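Local structure of 5-carboxyvanillate decarboxylase (4L6D) at residues 27-35 / 176-187; 145-153 / 201-212. The protein probably removes a carboxyl group from 5-carboxyvanillate as a manganese-binding decarboxylase of the amidohydrolase fold, and is seen here with vanillate bound. One frame throughout, in Å; residues are numbered along the deposited sequence.

Contact 1. Residues 27-35 / 176-187; sequences DDASLDMIL and RAPSKQIDRAFR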
loop_
_atom_site.group_PDB
_atom_site.type_symbol
_atom_site.label_atom_id
_atom_site.label_comp_id
_atom_site.label_asym_id
_atom_site.label_seq_id
_atom_site.Cartn_x
_atom_site.Cartn_y
_atom_site.Cartn_z
ATOM N N ASP A 27 20.706 -0.613 -22.402
ATOM C CA ASP A 27 19.895 0.589 -22.295
ATOM C C ASP A 27 18.506 0.327 -21.730
ATOM O O ASP A 27 17.619 1.171 -21.854
ATOM C CB ASP A 27 19.778 1.274 -23.671
ATOM C CG ASP A 27 19.001 0.442 -24.684
ATOM O OD1 ASP A 27 18.831 -0.777 -24.463
ATOM O OD2 ASP A 27 18.560 1.009 -25.710
ATOM N N ASP A 28 18.330 -0.830 -21.096
ATOM C CA ASP A 28 17.053 -1.209 -20.495
ATOM C C ASP A 28 16.540 -0.092 -19.574
ATOM O O ASP A 28 17.278 0.408 -18.726
ATOM C CB ASP A 28 17.231 -2.507 -19.706
ATOM C CG ASP A 28 15.915 -3.159 -19.330
ATOM O OD1 ASP A 28 14.875 -2.471 -19.233
ATOM O OD2 ASP A 28 15.929 -4.386 -19.117
ATOM N N ALA A 29 15.282 0.308 -19.753
ATOM C CA ALA A 29 14.710 1.394 -18.953
ATOM C C ALA A 29 13.975 0.905 -17.709
ATOM O O ALA A 29 13.441 1.715 -16.944
ATOM C CB ALA A 29 13.783 2.258 -19.805
ATOM N N SER A 30 13.920 -0.411 -17.516
ATOM C CA SER A 30 13.263 -0.981 -16.339
ATOM C C SER A 30 13.824 -0.375 -15.059
ATOM O O SER A 30 15.027 -0.182 -14.944
ATOM C CB SER A 30 13.452 -2.496 -16.298
ATOM O OG SER A 30 12.905 -3.034 -15.100
ATOM N N LEU A 31 12.952 -0.093 -14.092
ATOM C CA LEU A 31 13.393 0.483 -12.829
ATOM C C LEU A 31 14.295 -0.479 -12.051
ATOM O O LEU A 31 15.049 -0.054 -11.181
ATOM C CB LEU A 31 12.197 0.934 -11.982
ATOM C CG LEU A 31 12.490 1.808 -10.757
ATOM C CD1 LEU A 31 13.053 3.155 -11.144
ATOM C CD2 LEU A 31 11.211 1.985 -9.964
ATOM N N ASP A 32 14.244 -1.771 -12.378
ATOM C CA ASP A 32 15.166 -2.723 -11.761
ATOM C C ASP A 32 16.617 -2.467 -12.124
ATOM O O ASP A 32 17.505 -3.012 -11.482
ATOM C CB ASP A 32 14.807 -4.163 -12.106
ATOM C CG ASP A 32 13.568 -4.618 -11.395
ATOM O OD1 ASP A 32 13.628 -4.846 -10.162
ATOM O OD2 ASP A 32 12.523 -4.719 -12.057
ATOM N N MET A 33 16.866 -1.663 -13.155
ATOM C CA MET A 33 18.249 -1.350 -13.531
ATOM C C MET A 33 19.019 -0.619 -12.432
ATOM O O MET A 33 20.247 -0.656 -12.422
ATOM C CB MET A 33 18.318 -0.582 -14.857
ATOM C CG MET A 33 17.901 -1.434 -16.060
ATOM S SD MET A 33 19.010 -2.817 -16.418
ATOM C CE MET A 33 20.375 -1.935 -17.181
ATOM N N ILE A 34 18.306 0.029 -11.505
ATOM C CA ILE A 34 18.972 0.657 -10.369
ATOM C C ILE A 34 19.654 -0.418 -9.514
ATOM O O ILE A 34 20.864 -0.365 -9.303
ATOM C CB ILE A 34 18.001 1.529 -9.531
ATOM C CG1 ILE A 34 17.491 2.705 -10.371
ATOM C CG2 ILE A 34 18.690 2.031 -8.273
ATOM C CD1 ILE A 34 16.424 3.566 -9.686
ATOM N N LEU A 35 18.880 -1.395 -9.048
ATOM C CA LEU A 35 19.429 -2.557 -8.347
ATOM C C LEU A 35 20.498 -3.262 -9.182
ATOM O O LEU A 35 21.579 -3.591 -8.685
ATOM C CB LEU A 35 18.311 -3.561 -8.045
ATOM C CG LEU A 35 18.751 -4.957 -7.606
ATOM C CD1 LEU A 35 19.306 -4.897 -6.201
ATOM C CD2 LEU A 35 17.596 -5.941 -7.704
ATOM N N ARG A 176 9.809 -7.064 -7.177
ATOM C CA ARG A 176 10.880 -6.428 -7.939
ATOM C C ARG A 176 10.480 -4.958 -7.989
ATOM O O ARG A 176 9.472 -4.565 -7.406
ATOM C CB ARG A 176 11.052 -7.048 -9.336
ATOM C CG ARG A 176 9.808 -6.961 -10.207
ATOM C CD ARG A 176 10.013 -7.587 -11.570
ATOM N NE ARG A 176 10.931 -6.823 -12.406
ATOM C CZ ARG A 176 11.106 -7.046 -13.702
ATOM N NH1 ARG A 176 10.436 -8.031 -14.291
ATOM N NH2 ARG A 176 11.952 -6.297 -14.399
ATOM N N ALA A 177 11.270 -4.136 -8.661
ATOM C CA ALA A 177 10.938 -2.721 -8.728
ATOM C C ALA A 177 9.632 -2.491 -9.496
ATOM O O ALA A 177 9.287 -3.265 -10.402
ATOM C CB ALA A 177 12.082 -1.942 -9.383
ATOM N N PRO A 178 8.906 -1.418 -9.139
ATOM C CA PRO A 178 7.726 -0.976 -9.887
ATOM C C PRO A 178 7.885 -1.081 -11.407
ATOM O O PRO A 178 8.889 -0.631 -11.966
ATOM C CB PRO A 178 7.594 0.478 -9.460
ATOM C CG PRO A 178 8.021 0.433 -8.000
ATOM C CD PRO A 178 9.128 -0.592 -7.935
ATOM N N SER A 179 6.882 -1.665 -12.057
ATOM C CA SER A 179 6.875 -1.814 -13.512
ATOM C C SER A 179 6.773 -0.467 -14.203
ATOM O O SER A 179 6.568 0.570 -13.565
ATOM C CB SER A 179 5.686 -2.665 -13.960
ATOM O OG SER A 179 4.494 -1.888 -13.950
ATOM N N LYS A 180 6.872 -0.488 -15.526
ATOM C CA LYS A 180 6.806 0.745 -16.303
ATOM C C LYS A 180 5.435 1.408 -16.194
ATOM O O LYS A 180 5.296 2.601 -16.463
ATOM C CB LYS A 180 7.192 0.501 -17.768
ATOM C CG LYS A 180 8.663 0.181 -17.988
ATOM C CD LYS A 180 8.966 -0.072 -19.458
ATOM C CE LYS A 180 10.446 -0.382 -19.627
ATOM N NZ LYS A 180 10.858 -0.401 -21.052
ATOM N N GLN A 181 4.431 0.650 -15.772
ATOM C CA GLN A 181 3.104 1.213 -15.588
ATOM C C GLN A 181 3.090 2.230 -14.459
ATOM O O GLN A 181 2.273 3.154 -14.463
ATOM C CB GLN A 181 2.097 0.106 -15.287
ATOM C CG GLN A 181 1.991 -0.924 -16.410
ATOM C CD GLN A 181 0.705 -1.723 -16.335
ATOM O OE1 GLN A 181 -0.359 -1.178 -16.032
ATOM N NE2 GLN A 181 0.789 -3.014 -16.626
ATOM N N ILE A 182 3.984 2.057 -13.486
ATOM C CA ILE A 182 3.940 2.876 -12.276
ATOM C C ILE A 182 5.284 3.491 -11.866
ATOM O O ILE A 182 5.342 4.246 -10.896
ATOM C CB ILE A 182 3.367 2.087 -11.068
ATOM C CG1 ILE A 182 4.171 0.798 -10.830
ATOM C CG2 ILE A 182 1.903 1.761 -11.301
ATOM C CD1 ILE A 182 3.944 0.165 -9.453
ATOM N N ASP A 183 6.359 3.194 -12.592
ATOM C CA ASP A 183 7.683 3.566 -12.088
ATOM C C ASP A 183 8.010 5.057 -11.995
ATOM O O ASP A 183 8.918 5.428 -11.261
ATOM C CB ASP A 183 8.817 2.802 -12.801
ATOM C CG ASP A 183 8.927 3.127 -14.283
ATOM O OD1 ASP A 183 8.421 4.167 -14.744
ATOM O OD2 ASP A 183 9.545 2.321 -14.998
ATOM N N ARG A 184 7.281 5.909 -12.718
ATOM C CA ARG A 184 7.559 7.348 -12.713
ATOM C C ARG A 184 7.560 7.939 -11.299
ATOM O O ARG A 184 8.335 8.852 -11.004
ATOM C CB ARG A 184 6.548 8.095 -13.589
ATOM C CG ARG A 184 6.855 8.084 -15.079
ATOM C CD ARG A 184 5.725 8.744 -15.887
ATOM N NE ARG A 184 5.361 10.067 -15.374
ATOM C CZ ARG A 184 4.265 10.738 -15.730
ATOM N NH1 ARG A 184 3.416 10.212 -16.605
ATOM N NH2 ARG A 184 4.010 11.934 -15.211
ATOM N N ALA A 185 6.703 7.404 -10.433
ATOM C CA ALA A 185 6.558 7.916 -9.066
ATOM C C ALA A 185 7.583 7.368 -8.076
ATOM O O ALA A 185 7.574 7.737 -6.891
ATOM C CB ALA A 185 5.149 7.651 -8.546
ATOM N N PHE A 186 8.462 6.490 -8.553
ATOM C CA PHE A 186 9.395 5.782 -7.676
ATOM C C PHE A 186 10.860 6.004 -8.040
ATOM O O PHE A 186 11.710 5.182 -7.700
ATOM C CB PHE A 186 9.075 4.279 -7.662
ATOM C CG PHE A 186 7.679 3.975 -7.187
ATOM C CD1 PHE A 186 6.615 4.019 -8.075
ATOM C CD2 PHE A 186 7.426 3.686 -5.860
ATOM C CE1 PHE A 186 5.318 3.776 -7.648
ATOM C CE2 PHE A 186 6.126 3.430 -5.426
ATOM C CZ PHE A 186 5.076 3.473 -6.328
ATOM N N ARG A 187 11.141 7.115 -8.719
ATOM C CA ARG A 187 12.500 7.459 -9.146
ATOM C C ARG A 187 13.265 8.297 -8.119
ATOM O O ARG A 187 14.449 8.582 -8.313
ATOM C CB ARG A 187 12.466 8.209 -10.483
ATOM C CG ARG A 187 11.999 7.373 -11.676
ATOM C CD ARG A 187 13.164 6.696 -12.387
ATOM N NE ARG A 187 12.702 5.768 -13.419
ATOM C CZ ARG A 187 13.470 4.853 -14.000
ATOM N NH1 ARG A 187 14.745 4.735 -13.655
ATOM N NH2 ARG A 187 12.956 4.040 -14.913
HETATM O O HOH W 1 12.431 -3.193 -20.249
HETATM O O HOH W 2 11.031 3.042 -17.134
HETATM O O HOH W 3 13.574 -0.543 -21.912
HETATM O O HOH W 4 16.145 2.539 -14.889
HETATM O O HOH W 5 10.132 -0.235 -14.398
HETATM O O HOH W 6 10.617 -3.097 -12.855
#

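Contact 2. Residues 145-153 / 201-212; sequences SHTNDLYYD and ETSTNAVRMILS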
loop_
_atom_site.group_PDB
_atom_site.type_symbol
_atom_site.label_atom_id
_atom_site.label_comp_id
_atom_site.label_asym_id
_atom_site.label_seq_id
_atom_site.Cartn_x
_atom_site.Cartn_y
_atom_site.Cartn_z
ATOM N N SER A 145 7.354 -10.352 -8.873
ATOM C CA SER A 145 6.225 -9.583 -9.383
ATOM C C SER A 145 6.109 -9.608 -10.917
ATOM O O SER A 145 6.091 -10.690 -11.491
ATOM C CB SER A 145 6.197 -8.177 -8.793
ATOM O OG SER A 145 4.885 -7.659 -8.878
ATOM N N HIS A 146 6.081 -8.451 -11.573
ATOM C CA HIS A 146 5.713 -8.376 -12.985
ATOM C C HIS A 146 6.690 -9.059 -13.937
ATOM O O HIS A 146 7.859 -9.244 -13.622
ATOM C CB HIS A 146 5.517 -6.916 -13.420
ATOM C CG HIS A 146 6.788 -6.192 -13.747
ATOM N ND1 HIS A 146 7.368 -6.230 -15.000
ATOM C CD2 HIS A 146 7.587 -5.403 -12.988
ATOM C CE1 HIS A 146 8.464 -5.491 -14.998
ATOM N NE2 HIS A 146 8.623 -4.982 -13.789
ATOM N N THR A 147 6.187 -9.432 -15.106
ATOM C CA THR A 147 7.051 -9.796 -16.223
ATOM C C THR A 147 6.624 -9.005 -17.445
ATOM O O THR A 147 5.437 -8.944 -17.770
ATOM C CB THR A 147 7.000 -11.305 -16.540
ATOM O OG1 THR A 147 7.366 -12.043 -15.370
ATOM C CG2 THR A 147 7.973 -11.657 -17.680
ATOM N N ASN A 148 7.595 -8.380 -18.103
ATOM C CA ASN A 148 7.337 -7.570 -19.293
ATOM C C ASN A 148 6.325 -6.454 -19.032
ATOM O O ASN A 148 5.588 -6.044 -19.921
ATOM C CB ASN A 148 6.912 -8.443 -20.482
ATOM C CG ASN A 148 7.979 -9.446 -20.878
ATOM O OD1 ASN A 148 9.173 -9.188 -20.731
ATOM N ND2 ASN A 148 7.552 -10.592 -21.390
ATOM N N ASP A 149 6.314 -5.983 -17.788
ATOM C CA ASP A 149 5.451 -4.889 -17.351
ATOM C C ASP A 149 3.976 -5.241 -17.441
ATOM O O ASP A 149 3.122 -4.371 -17.594
ATOM C CB ASP A 149 5.800 -3.619 -18.116
ATOM C CG ASP A 149 7.255 -3.261 -17.955
ATOM O OD1 ASP A 149 7.630 -2.902 -16.821
ATOM O OD2 ASP A 149 8.026 -3.403 -18.941
ATOM N N LEU A 150 3.697 -6.533 -17.329
ATOM C CA LEU A 150 2.336 -7.038 -17.231
ATOM C C LEU A 150 2.184 -7.719 -15.890
ATOM O O LEU A 150 3.145 -8.279 -15.353
ATOM C CB LEU A 150 2.060 -8.057 -18.330
ATOM C CG LEU A 150 2.186 -7.563 -19.758
ATOM C CD1 LEU A 150 2.059 -8.730 -20.712
ATOM C CD2 LEU A 150 1.131 -6.518 -20.035
ATOM N N TYR A 151 0.959 -7.697 -15.365
ATOM C CA TYR A 151 0.646 -8.333 -14.096
ATOM C C TYR A 151 -0.068 -9.666 -14.319
ATOM O O TYR A 151 -0.463 -9.981 -15.446
ATOM C CB TYR A 151 -0.163 -7.372 -13.220
ATOM C CG TYR A 151 0.663 -6.163 -12.854
ATOM C CD1 TYR A 151 1.731 -6.282 -11.972
ATOM C CD2 TYR A 151 0.401 -4.914 -13.403
ATOM C CE1 TYR A 151 2.522 -5.187 -11.644
ATOM C CE2 TYR A 151 1.191 -3.804 -13.080
ATOM C CZ TYR A 151 2.241 -3.950 -12.194
ATOM O OH TYR A 151 3.024 -2.853 -11.870
ATOM N N TYR A 152 -0.229 -10.442 -13.249
ATOM C CA TYR A 152 -0.617 -11.847 -13.405
ATOM C C TYR A 152 -2.119 -12.083 -13.525
ATOM O O TYR A 152 -2.569 -13.227 -13.510
ATOM C CB TYR A 152 0.048 -12.745 -12.348
ATOM C CG TYR A 152 1.548 -12.763 -12.542
ATOM C CD1 TYR A 152 2.094 -12.963 -13.808
ATOM C CD2 TYR A 152 2.410 -12.504 -11.487
ATOM C CE1 TYR A 152 3.461 -12.938 -14.010
ATOM C CE2 TYR A 152 3.781 -12.493 -11.673
ATOM C CZ TYR A 152 4.298 -12.700 -12.937
ATOM O OH TYR A 152 5.662 -12.671 -13.148
ATOM N N ASP A 153 -2.874 -10.997 -13.675
ATOM C CA ASP A 153 -4.247 -11.089 -14.166
ATOM C C ASP A 153 -4.294 -11.301 -15.680
ATOM O O ASP A 153 -5.308 -11.723 -16.214
ATOM C CB ASP A 153 -5.046 -9.830 -13.808
ATOM C CG ASP A 153 -4.447 -8.556 -14.390
ATOM O OD1 ASP A 153 -3.256 -8.283 -14.132
ATOM O OD2 ASP A 153 -5.181 -7.813 -15.084
ATOM N N GLU A 201 4.378 -2.302 -5.910
ATOM C CA GLU A 201 4.420 -3.154 -7.091
ATOM C C GLU A 201 3.804 -4.532 -6.842
ATOM O O GLU A 201 2.933 -4.976 -7.604
ATOM C CB GLU A 201 5.882 -3.274 -7.555
ATOM C CG GLU A 201 6.207 -4.474 -8.437
ATOM C CD GLU A 201 5.542 -4.432 -9.801
ATOM O OE1 GLU A 201 5.144 -3.338 -10.272
ATOM O OE2 GLU A 201 5.415 -5.525 -10.387
ATOM N N THR A 202 4.228 -5.177 -5.754
ATOM C CA THR A 202 3.861 -6.565 -5.494
ATOM C C THR A 202 2.410 -6.683 -5.032
ATOM O O THR A 202 1.679 -7.572 -5.483
ATOM C CB THR A 202 4.815 -7.186 -4.463
ATOM O OG1 THR A 202 6.163 -6.934 -4.879
ATOM C CG2 THR A 202 4.621 -8.697 -4.380
ATOM N N SER A 203 1.990 -5.781 -4.142
ATOM C CA SER A 203 0.609 -5.790 -3.673
ATOM C C SER A 203 -0.352 -5.489 -4.812
ATOM O O SER A 203 -1.418 -6.097 -4.899
ATOM C CB SER A 203 0.377 -4.814 -2.511
ATOM O OG SER A 203 0.662 -3.476 -2.886
ATOM N N THR A 204 0.006 -4.552 -5.683
ATOM C CA THR A 204 -0.884 -4.224 -6.800
ATOM C C THR A 204 -1.051 -5.410 -7.750
ATOM O O THR A 204 -2.150 -5.683 -8.215
ATOM C CB THR A 204 -0.420 -2.957 -7.531
ATOM O OG1 THR A 204 -0.451 -1.850 -6.615
ATOM C CG2 THR A 204 -1.320 -2.645 -8.718
ATOM N N ASN A 205 0.042 -6.115 -8.019
ATOM C CA ASN A 205 -0.004 -7.343 -8.801
ATOM C C ASN A 205 -1.014 -8.310 -8.172
ATOM O O ASN A 205 -1.960 -8.770 -8.825
ATOM C CB ASN A 205 1.402 -7.959 -8.840
ATOM C CG ASN A 205 1.585 -8.977 -9.966
ATOM O OD1 ASN A 205 0.625 -9.450 -10.567
ATOM N ND2 ASN A 205 2.848 -9.306 -10.254
ATOM N N ALA A 206 -0.853 -8.575 -6.878
ATOM C CA ALA A 206 -1.734 -9.521 -6.209
ATOM C C ALA A 206 -3.202 -9.088 -6.188
ATOM O O ALA A 206 -4.108 -9.925 -6.336
ATOM C CB ALA A 206 -1.235 -9.808 -4.793
ATOM N N VAL A 207 -3.448 -7.796 -5.977
ATOM C CA VAL A 207 -4.825 -7.313 -5.993
ATOM C C VAL A 207 -5.454 -7.492 -7.383
ATOM O O VAL A 207 -6.613 -7.894 -7.494
ATOM C CB VAL A 207 -4.907 -5.851 -5.505
ATOM C CG1 VAL A 207 -6.293 -5.262 -5.757
ATOM C CG2 VAL A 207 -4.563 -5.792 -4.026
ATOM N N ARG A 208 -4.689 -7.224 -8.440
ATOM C CA ARG A 208 -5.177 -7.454 -9.797
ATOM C C ARG A 208 -5.512 -8.932 -9.986
ATOM O O ARG A 208 -6.526 -9.273 -10.589
ATOM C CB ARG A 208 -4.150 -7.027 -10.856
ATOM C CG ARG A 208 -3.885 -5.525 -10.920
ATOM C CD ARG A 208 -2.823 -5.207 -11.994
ATOM N NE ARG A 208 -3.335 -5.528 -13.328
ATOM C CZ ARG A 208 -3.889 -4.648 -14.153
ATOM N NH1 ARG A 208 -3.945 -3.361 -13.830
ATOM N NH2 ARG A 208 -4.374 -5.050 -15.318
ATOM N N MET A 209 -4.660 -9.806 -9.453
ATOM C CA MET A 209 -4.911 -11.247 -9.568
ATOM C C MET A 209 -6.235 -11.619 -8.923
ATOM O O MET A 209 -7.067 -12.303 -9.526
ATOM C CB MET A 209 -3.776 -12.055 -8.928
ATOM C CG MET A 209 -2.454 -11.980 -9.698
ATOM S SD MET A 209 -1.040 -12.588 -8.753
ATOM C CE MET A 209 -1.278 -14.362 -8.831
ATOM N N ILE A 210 -6.447 -11.143 -7.700
ATOM C CA ILE A 210 -7.688 -11.440 -7.005
ATOM C C ILE A 210 -8.906 -10.872 -7.733
ATOM O O ILE A 210 -9.867 -11.595 -8.002
ATOM C CB ILE A 210 -7.639 -10.911 -5.564
ATOM C CG1 ILE A 210 -6.585 -11.686 -4.763
ATOM C CG2 ILE A 210 -8.997 -11.022 -4.889
ATOM C CD1 ILE A 210 -6.285 -11.081 -3.410
ATOM N N LEU A 211 -8.876 -9.579 -8.040
ATOM C CA LEU A 211 -10.041 -8.930 -8.632
ATOM C C LEU A 211 -10.380 -9.432 -10.031
ATOM O O LEU A 211 -11.536 -9.362 -10.449
ATOM C CB LEU A 211 -9.883 -7.401 -8.639
ATOM C CG LEU A 211 -9.860 -6.748 -7.253
ATOM C CD1 LEU A 211 -9.715 -5.237 -7.393
ATOM C CD2 LEU A 211 -11.101 -7.094 -6.436
ATOM N N SER A 212 -9.383 -9.962 -10.741
ATOM C CA SER A 212 -9.601 -10.475 -12.087
ATOM C C SER A 212 -10.294 -11.834 -12.086
ATOM O O SER A 212 -10.734 -12.304 -13.135
ATOM C CB SER A 212 -8.282 -10.598 -12.846
ATOM O OG SER A 212 -7.527 -11.682 -12.338
#

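Contact 1. Residues 27-35 / 176-187
In this (beta/alpha)8 barrel of the amidohydrolase type, the turn that leads into helix 33-40 is tied to the loop following strand 171-174 by Asp32 and Leu31, which meet Arg176, Ala177 and Arg187. Asp32 answers two kinds of donor with its two oxygens. Asp32 OD1 takes Ala177 N at 2.9 Å in a nearly straight bond (169°), on the syn side but tilted out of the carboxylate plane. OD2 is gripped side-on by Arg176, NE lying 2.7 Å from Asp32 OD2 and NH2 2.9 Å; OD2 lies in the guanidinium plane, yet NE and NH2 both meet it from above one face of the carboxylate. With CG beside its backbone N (chi1 -72°), Asp32 presents the carboxylate to this loop, while its own N donates to Ser30 OG in a capping bond. An asparagine here would probably leave the Arg176 charge without its carboxylate mate, though NH1 would still be held by His146 O. Leu31, branched and apolar, suits the surface it meets: CD2 reaches Asp183 CB, Pro178 CD and Phe186 CB. Leu31 CD1, the other methyl, sits over the centre of the Arg187 guanidinium, 3.3 Å from Arg187 CZ, whereas at that group's edge Arg187 NH2 donates to Ala29 O at 3.1 Å.

Contact 2. Residues 145-153 / 201-212
An irregular loop, 145-153, runs along one side of helix 197-211, and the two backbones come near each other at three places: Ser145 by Thr202, Tyr151 by Asn205, and Asp153 by Met209, where the CA atoms are 4.6 Å apart. Between the first two, a type I' turn from Thr147 to Leu150 swings away from the helix. Glu201, with CG anti to its backbone N (chi1 159°) and the chain bent at the next bond, brings its carboxylate to both arms of this excursion. Glu201 OE2 accepts from Ser145 OG (2.7 Å, on the anti side, tilted out of plane) and from His146 N nearly along the C-O axis; Glu201 OE1 receives the hydroxyl of Tyr151 on its syn side, also tilted, 2.7 Å from Tyr151 OH. One turn on, Asn205 uses both ends of its amide: ND2 donates in plane to Ser145 OG, and Asn205 OD1 accepts from Tyr152 N at 3.0 Å, a job for a side chain that is donor and acceptor at once. Tyr151 brings its ring edge to this amide, while Tyr151 CD2 lies 3.5 Å from Arg208 CD. Beyond it Arg208 holds Asp153 side-on, NE to OD1 (2.9 Å, 175°) and NH2 to OD2 (2.9 Å); both charges also engage the second subunit, through its Asp188 and Tyr189 respectively. Met209 CG packs on Tyr152 CB. The arrangement belongs to the (beta/alpha)8 barrel of the amidohydrolases: the loop after strand 140-144 is fastened to a barrel helix, with its far end at the dimer interface.

Contacts 1 and 2 have centres about 15 Å apart, and loop 176-187 of contact 1 touches loop 145-153 of contact 2. Ser179 OG and Tyr151 OH, 2.7 Å apart, probably form a hydrogen bond, and Lys180 N lies 2.8 Å from Asp149 OD1, probably another. Arg176 joins them too, since it also donates to His146 O. Loop 176-187 lies against helix 197-211 as well, Ser179 N donating to Glu201 OE1. In contact 1 Leu35 touches the bound vanillate, and the Asp32 side chain is about 7 Å from it; in contact 2 the side chain of Thr202 is about 9 Å from the manganese bound by Glu8, His174 and Asp297. Both contacts also reach the second subunit.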